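Local coordinates for microcin B17-processing protein McbD (Escherichia coli str. K-12 substr. MG1655, PDB 6GRH), which is necessary to process the inactive microcin B17 precursor McbA into the active antibiotic peptide, as a member of the YcaO family, at residues E[215-218]-E[219-223]; E[246-250]-E[251-255]; E[345-349]-E[350-354]. The protein carries 1 engineered substitution. All blocks are in the same frame, centred on the assembly; numbering follows the deposited sequence.

In the fold
The three contacts follow one another along the chain; none nests within or crosses another. Contact 1 closes the loop that leads from strand 210-215 to strand 224-231, neighbours in the mixed sheet. Strand 241-248 comes next, at the edge of that sheet within this chain, and contact 2 turns its end into helix 251-275. The two lie with centres about 11 Å apart and touch through P222 and Y247. Contact 3 comes nearly a hundred residues later, at the tip of the hairpin of strands 339-347 and 350-358 in a different, antiparallel sheet. Its nearest atoms are about 17 Å from contact 2 and about 21 Å from contact 1, and it faces McbB chains.

Contact 1 (E[215-218]-E[219-223]); sequences DITL and PGAPG
L218 and A221 are joined twice, once directly and once through a water beside the turn. The carbonyl oxygen L218 O takes the N-H of A221 N at 3.0 Å (N-H...O angle 156°). A water donates to the same L218 O and, at 2.8 Å, to A221 O, so that two donors grip L218 O and the two carbonyls are bridged. The methyl A221 CB packs at 4.1 Å from L218 CB, which also rests on P219 CD. T217 packs beside the turn: with CG2 anti to the backbone N (and OG1 beside it, chi1 -46°), the methyl T217 CG2 reaches A221 CB at 3.9 Å and lies 3.7 Å from G223 O. L218 to A221 is a type II beta turn, with P219 second and G220 third; the positive phi of G220 (82°) suits a residue without a side chain. The turn lies within the loop that joins strands 210-215 and 224-231. Just before it, D215 makes an Asx turn: D215 OD1 accepts T217 N at 3.1 Å and the hydroxyl T217 OG1 at 2.6 Å. Both donors approach from one face of the carboxylate, the hydroxyl on its syn side and the amide on its anti side. N184 adds a further bond to D215 OD1, while H224 meets OD2 and A225 N bonds to T217 OG1, which links the carboxylate to strands 182-187 and 224-231 and the hydroxyl to the latter. Helix 157-180 packs on L218 and P219, and Y330 of helix 327-334 bonds to P219 O and covers A221 and P222.

Contact 2 (E[246-250]-E[251-255]); sequences SYANS and LKKAL
The peptide carbonyl of S250 points into the first turn of the helix: A254 N donates to S250 O at 3.0 Å, and the methyl A254 CB lies 3.5 Å from the same oxygen. The Y247 ring is directed to the far side of the strand, where this side chain packs against A225, C166 and M169 and its hydroxyl bonds to P222 O. S250 is the N-cap of the helix. Its OG, anti to the backbone N (chi1 162°), swings over the first turn and takes K253 N at 3.1 Å with an almost straight N-H...O angle of 172°, giving a partner to an amide whose i-4 carbonyl, N249 O, precedes the helix. A248 lies over the same turn, its CB 4.0 Å from A254 CB and 3.8 Å from the methylene K253 CG, beyond which the extended K253 chain leads away. Farther back along the strand, S246 CB touches A254 O at 3.6 Å. The axes of strand 246-248 and helix residues 251-255 run nearly antiparallel and come within 6.7 Å. E319 accepts from L251 N, strand 224-231 packs on L251 and A254, and helix 157-180 flanks S246 and Y247.

Contact 3 (E[345-349]-E[350-354]); sequences ERVSN and SLVWY. With EDO (1,2-ethanediol), chain Q.
Residues 345-347 and 350-354 form an antiparallel hairpin closed by a type II' turn from V347 to S350, with E345/V352 and V347/S350 as hydrogen-bonded pairs around the non-hydrogen-bonded pair R346/L351. On the face carrying E345, V347, S350 and V352, the methyl V352 CG1 meets V347 CG2 at 3.8 Å. Farther along, Y354 OH donates to E345 OE1 at 2.6 Å, coming in from above the carboxylate, whose plane stands 86° from the phenol ring. The two-residue loop places S348 at positive phi (53°), and R346 braces it: an extended side chain carries NE to S348 O at 3.0 Å and NH2 to N349 OD1 at 3.2 Å, the amide oxygen lying in the guanidinium plane. This tip of the hairpin of strands 339-347 and 350-358 is an interface with McbB. R199 of a neighbouring McbB chain makes a salt bridge to E345 OE1; R346 NH1 bonds to L188 O and S348 OG to D264 of the same chain. An ethanediol, probably from the crystallisation liquor, lies alongside strand 350-354, also held by G155 O and E19 of that McbB chain: L351 N donates to its O1 at 3.0 Å, and W353 NE1, in the indole plane, to its O2 at 2.8 Å.

Contact 1 (E[215-218]-E[219-223])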
loop_
_atom_site.group_PDB
_atom_site.type_symbol
_atom_site.label_atom_id
_atom_site.label_comp_id
_atom_site.label_asym_id
_atom_site.label_seq_id
_atom_site.Cartn_x
_atom_site.Cartn_y
_atom_site.Cartn_z
ATOM N N ASP E 215 -44.031 -25.046 17.477
ATOM C CA ASP E 215 -44.832 -24.277 16.532
ATOM C C ASP E 215 -46.026 -23.702 17.313
ATOM O O ASP E 215 -46.915 -24.461 17.714
ATOM C CB ASP E 215 -45.303 -25.181 15.381
ATOM C CG ASP E 215 -46.046 -24.416 14.284
ATOM O OD1 ASP E 215 -46.993 -23.658 14.590
ATOM O OD2 ASP E 215 -45.701 -24.590 13.100
ATOM N N ILE E 216 -46.036 -22.377 17.525
ATOM C CA ILE E 216 -47.111 -21.696 18.253
ATOM C C ILE E 216 -48.008 -20.843 17.345
ATOM O O ILE E 216 -48.758 -20.022 17.847
ATOM C CB ILE E 216 -46.568 -20.813 19.408
ATOM C CG1 ILE E 216 -45.612 -19.730 18.883
ATOM C CG2 ILE E 216 -45.879 -21.669 20.460
ATOM C CD1 ILE E 216 -45.513 -18.526 19.797
ATOM N N THR E 217 -47.961 -21.055 16.026
ATOM C CA THR E 217 -48.747 -20.277 15.073
ATOM C C THR E 217 -50.209 -20.132 15.516
ATOM O O THR E 217 -50.791 -21.114 15.936
ATOM C CB THR E 217 -48.761 -21.001 13.728
ATOM O OG1 THR E 217 -47.432 -21.426 13.424
ATOM C CG2 THR E 217 -49.314 -20.101 12.620
ATOM N N LEU E 218 -50.798 -18.939 15.392
ATOM C CA LEU E 218 -52.230 -18.755 15.660
ATOM C C LEU E 218 -52.999 -19.892 14.986
ATOM O O LEU E 218 -52.718 -20.186 13.825
ATOM C CB LEU E 218 -52.757 -17.446 15.082
ATOM C CG LEU E 218 -52.471 -16.150 15.832
ATOM C CD1 LEU E 218 -53.174 -15.015 15.122
ATOM C CD2 LEU E 218 -52.924 -16.240 17.269
ATOM N N PRO E 219 -53.911 -20.554 15.719
ATOM C CA PRO E 219 -54.672 -21.689 15.156
ATOM C C PRO E 219 -55.377 -21.372 13.838
ATOM O O PRO E 219 -56.017 -20.327 13.700
ATOM C CB PRO E 219 -55.677 -22.003 16.255
ATOM C CG PRO E 219 -54.877 -21.721 17.485
ATOM C CD PRO E 219 -54.083 -20.485 17.180
ATOM N N GLY E 220 -55.200 -22.257 12.859
ATOM C CA GLY E 220 -55.823 -22.094 11.552
ATOM C C GLY E 220 -55.085 -21.157 10.624
ATOM O O GLY E 220 -55.409 -21.103 9.450
ATOM N N ALA E 221 -54.087 -20.423 11.120
ATOM C CA ALA E 221 -53.342 -19.492 10.278
ATOM C C ALA E 221 -52.351 -20.259 9.381
ATOM O O ALA E 221 -51.819 -21.296 9.786
ATOM C CB ALA E 221 -52.583 -18.466 11.125
ATOM N N PRO E 222 -52.076 -19.717 8.180
ATOM C CA PRO E 222 -50.953 -20.197 7.361
ATOM C C PRO E 222 -49.602 -19.824 7.927
ATOM O O PRO E 222 -49.502 -19.031 8.881
ATOM C CB PRO E 222 -51.167 -19.479 6.029
ATOM C CG PRO E 222 -51.808 -18.193 6.424
ATOM C CD PRO E 222 -52.751 -18.570 7.537
ATOM N N GLY E 223 -48.555 -20.363 7.320
ATOM C CA GLY E 223 -47.202 -20.106 7.789
ATOM C C GLY E 223 -46.935 -20.746 9.134
ATOM O O GLY E 223 -47.720 -21.572 9.615
HETATM O O HOH W 1 -51.728 -22.309 12.440
#

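Contact 2 (E[246-250]-E[251-255])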
loop_
_atom_site.group_PDB
_atom_site.type_symbol
_atom_site.label_atom_id
_atom_site.label_comp_id
_atom_site.label_asym_id
_atom_site.label_seq_id
_atom_site.Cartn_x
_atom_site.Cartn_y
_atom_site.Cartn_z
ATOM N N SER E 246 -39.801 -16.523 15.441
ATOM C CA SER E 246 -39.907 -16.013 14.103
ATOM C C SER E 246 -41.057 -16.643 13.360
ATOM O O SER E 246 -41.380 -17.802 13.594
ATOM C CB SER E 246 -38.590 -16.251 13.372
ATOM O OG SER E 246 -38.642 -15.685 12.086
ATOM N N TYR E 247 -41.665 -15.866 12.470
ATOM C CA TYR E 247 -42.741 -16.332 11.621
ATOM C C TYR E 247 -42.295 -16.236 10.174
ATOM O O TYR E 247 -41.783 -15.203 9.748
ATOM C CB TYR E 247 -43.991 -15.481 11.832
ATOM C CG TYR E 247 -45.136 -15.819 10.911
ATOM C CD1 TYR E 247 -45.307 -15.145 9.698
ATOM C CD2 TYR E 247 -46.047 -16.814 11.244
ATOM C CE1 TYR E 247 -46.365 -15.432 8.857
ATOM C CE2 TYR E 247 -47.115 -17.118 10.400
ATOM C CZ TYR E 247 -47.270 -16.428 9.208
ATOM O OH TYR E 247 -48.334 -16.711 8.384
ATOM N N ALA E 248 -42.524 -17.303 9.428
ATOM C CA ALA E 248 -42.292 -17.315 7.986
ATOM C C ALA E 248 -43.270 -18.302 7.336
ATOM O O ALA E 248 -43.953 -19.063 8.038
ATOM C CB ALA E 248 -40.845 -17.686 7.695
ATOM N N ASN E 249 -43.361 -18.271 6.002
ATOM C CA ASN E 249 -44.179 -19.241 5.252
ATOM C C ASN E 249 -43.621 -20.650 5.348
ATOM O O ASN E 249 -44.362 -21.615 5.467
ATOM C CB ASN E 249 -44.272 -18.864 3.768
ATOM C CG ASN E 249 -45.195 -17.702 3.518
ATOM O OD1 ASN E 249 -46.166 -17.489 4.260
ATOM N ND2 ASN E 249 -44.912 -16.936 2.457
ATOM N N SER E 250 -42.309 -20.741 5.247
ATOM C CA SER E 250 -41.555 -21.979 5.361
ATOM C C SER E 250 -41.287 -22.306 6.829
ATOM O O SER E 250 -40.766 -21.473 7.560
ATOM C CB SER E 250 -40.209 -21.834 4.608
ATOM O OG SER E 250 -39.253 -22.817 4.986
ATOM N N LEU E 251 -41.592 -23.523 7.235
ATOM C CA LEU E 251 -41.279 -24.013 8.574
ATOM C C LEU E 251 -39.781 -23.981 8.828
ATOM O O LEU E 251 -39.331 -23.497 9.883
ATOM C CB LEU E 251 -41.818 -25.421 8.770
ATOM C CG LEU E 251 -41.471 -26.156 10.067
ATOM C CD1 LEU E 251 -41.813 -25.330 11.300
ATOM C CD2 LEU E 251 -42.180 -27.505 10.083
ATOM N N LYS E 252 -39.003 -24.456 7.854
ATOM C CA LYS E 252 -37.546 -24.431 7.987
ATOM C C LYS E 252 -36.997 -23.008 8.192
ATOM O O LYS E 252 -36.176 -22.793 9.078
ATOM C CB LYS E 252 -36.880 -25.078 6.781
ATOM C CG LYS E 252 -35.367 -25.005 6.815
ATOM C CD LYS E 252 -34.783 -25.492 5.499
ATOM C CE LYS E 252 -34.406 -26.942 5.583
ATOM N NZ LYS E 252 -33.108 -27.083 6.297
ATOM N N LYS E 253 -37.451 -22.068 7.359
ATOM C CA LYS E 253 -37.048 -20.688 7.441
ATOM C C LYS E 253 -37.406 -20.118 8.801
ATOM O O LYS E 253 -36.585 -19.467 9.418
ATOM C CB LYS E 253 -37.694 -19.857 6.328
ATOM C CG LYS E 253 -37.356 -18.382 6.417
ATOM C CD LYS E 253 -37.413 -17.632 5.090
ATOM C CE LYS E 253 -37.096 -16.149 5.340
ATOM N NZ LYS E 253 -36.964 -15.350 4.082
ATOM N N ALA E 254 -38.630 -20.376 9.276
ATOM C CA ALA E 254 -39.050 -19.854 10.583
ATOM C C ALA E 254 -38.162 -20.417 11.691
ATOM O O ALA E 254 -37.713 -19.675 12.567
ATOM C CB ALA E 254 -40.519 -20.163 10.850
ATOM N N LEU E 255 -37.868 -21.712 11.629
ATOM C CA LEU E 255 -37.021 -22.345 12.646
ATOM C C LEU E 255 -35.618 -21.749 12.623
ATOM O O LEU E 255 -35.067 -21.431 13.677
ATOM C CB LEU E 255 -36.950 -23.868 12.480
ATOM C CG LEU E 255 -35.958 -24.647 13.363
ATOM C CD1 LEU E 255 -36.040 -24.204 14.816
ATOM C CD2 LEU E 255 -36.223 -26.144 13.279
#

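Contact 3 (E[345-349]-E[350-354])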
loop_
_atom_site.group_PDB
_atom_site.type_symbol
_atom_site.label_atom_id
_atom_site.label_comp_id
_atom_site.label_asym_id
_atom_site.label_seq_id
_atom_site.Cartn_x
_atom_site.Cartn_y
_atom_site.Cartn_z
ATOM N N GLU E 345 -39.546 8.103 3.108
ATOM C CA GLU E 345 -38.519 9.148 2.969
ATOM C C GLU E 345 -37.618 8.829 1.774
ATOM O O GLU E 345 -37.166 7.689 1.608
ATOM C CB GLU E 345 -37.663 9.230 4.255
ATOM C CG GLU E 345 -38.465 9.653 5.473
ATOM C CD GLU E 345 -37.699 9.667 6.786
ATOM O OE1 GLU E 345 -36.688 8.907 6.945
ATOM O OE2 GLU E 345 -38.142 10.447 7.668
ATOM N N ARG E 346 -37.380 9.827 0.944
ATOM C CA ARG E 346 -36.456 9.708 -0.147
ATOM C C ARG E 346 -35.007 9.547 0.319
ATOM O O ARG E 346 -34.503 10.323 1.154
ATOM C CB ARG E 346 -36.598 10.891 -1.074
ATOM C CG ARG E 346 -35.973 10.673 -2.421
ATOM C CD ARG E 346 -36.216 11.839 -3.363
ATOM N NE ARG E 346 -35.459 11.658 -4.591
ATOM C CZ ARG E 346 -35.427 12.513 -5.612
ATOM N NH1 ARG E 346 -36.075 13.671 -5.572
ATOM N NH2 ARG E 346 -34.701 12.209 -6.687
ATOM N N VAL E 347 -34.356 8.536 -0.234
ATOM C CA VAL E 347 -32.924 8.275 -0.036
ATOM C C VAL E 347 -32.373 8.040 -1.446
ATOM O O VAL E 347 -32.763 7.088 -2.094
ATOM C CB VAL E 347 -32.691 7.015 0.833
ATOM C CG1 VAL E 347 -31.211 6.707 0.964
ATOM C CG2 VAL E 347 -33.356 7.169 2.196
ATOM N N SER E 348 -31.521 8.934 -1.930
ATOM C CA SER E 348 -31.065 8.958 -3.333
ATOM C C SER E 348 -32.262 8.967 -4.286
ATOM O O SER E 348 -33.132 9.837 -4.148
ATOM C CB SER E 348 -30.069 7.802 -3.624
ATOM O OG SER E 348 -28.994 7.887 -2.716
ATOM N N ASN E 349 -32.341 7.987 -5.197
ATOM C CA ASN E 349 -33.484 7.851 -6.115
ATOM C C ASN E 349 -34.471 6.783 -5.675
ATOM O O ASN E 349 -35.210 6.251 -6.504
ATOM C CB ASN E 349 -33.005 7.549 -7.548
ATOM C CG ASN E 349 -32.465 8.777 -8.253
ATOM O OD1 ASN E 349 -33.075 9.856 -8.206
ATOM N ND2 ASN E 349 -31.304 8.635 -8.899
ATOM N N SER E 350 -34.494 6.480 -4.391
ATOM C CA SER E 350 -35.370 5.457 -3.839
ATOM C C SER E 350 -36.170 6.030 -2.679
ATOM O O SER E 350 -35.928 7.144 -2.226
ATOM C CB SER E 350 -34.527 4.266 -3.331
ATOM O OG SER E 350 -33.739 3.758 -4.395
ATOM N N LEU E 351 -37.110 5.242 -2.210
ATOM C CA LEU E 351 -37.867 5.520 -0.992
ATOM C C LEU E 351 -37.595 4.390 -0.023
ATOM O O LEU E 351 -37.525 3.224 -0.438
ATOM C CB LEU E 351 -39.363 5.579 -1.279
ATOM C CG LEU E 351 -39.801 6.806 -2.051
ATOM C CD1 LEU E 351 -41.204 6.633 -2.557
ATOM C CD2 LEU E 351 -39.726 8.052 -1.191
ATOM N N VAL E 352 -37.413 4.740 1.233
ATOM C CA VAL E 352 -37.443 3.782 2.335
ATOM C C VAL E 352 -38.784 3.964 3.051
ATOM O O VAL E 352 -39.347 5.069 3.037
ATOM C CB VAL E 352 -36.245 3.919 3.276
ATOM C CG1 VAL E 352 -34.929 3.718 2.497
ATOM C CG2 VAL E 352 -36.229 5.255 4.075
ATOM N N TRP E 353 -39.255 2.873 3.676
ATOM C CA TRP E 353 -40.618 2.718 4.189
ATOM C C TRP E 353 -40.592 2.299 5.642
ATOM O O TRP E 353 -39.809 1.409 6.028
ATOM C CB TRP E 353 -41.345 1.665 3.379
ATOM C CG TRP E 353 -41.540 2.146 1.991
ATOM C CD1 TRP E 353 -40.672 2.018 0.950
ATOM C CD2 TRP E 353 -42.632 2.917 1.516
ATOM N NE1 TRP E 353 -41.171 2.652 -0.151
ATOM C CE2 TRP E 353 -42.370 3.223 0.172
ATOM C CE3 TRP E 353 -43.819 3.389 2.105
ATOM C CZ2 TRP E 353 -43.259 3.950 -0.613
ATOM C CZ3 TRP E 353 -44.706 4.125 1.318
ATOM C CH2 TRP E 353 -44.426 4.379 -0.025
ATOM N N TYR E 354 -41.432 2.945 6.437
ATOM C CA TYR E 354 -41.677 2.556 7.820
ATOM C C TYR E 354 -43.139 2.160 7.875
ATOM O O TYR E 354 -43.999 2.887 7.324
ATOM C CB TYR E 354 -41.436 3.722 8.773
ATOM C CG TYR E 354 -40.155 4.467 8.540
ATOM C CD1 TYR E 354 -40.082 5.486 7.600
ATOM C CD2 TYR E 354 -39.012 4.173 9.278
ATOM C CE1 TYR E 354 -38.885 6.193 7.389
ATOM C CE2 TYR E 354 -37.819 4.856 9.078
ATOM C CZ TYR E 354 -37.760 5.874 8.150
ATOM O OH TYR E 354 -36.580 6.563 7.965
HETATM C C1 EDO Q . -38.288 2.416 -4.253
HETATM O O1 EDO Q . -37.578 2.425 -3.010
HETATM C C2 EDO Q . -39.756 2.747 -3.997
HETATM O O2 EDO Q . -40.206 2.217 -2.744
HETATM O O HOH W 2 -31.567 5.189 -5.526
#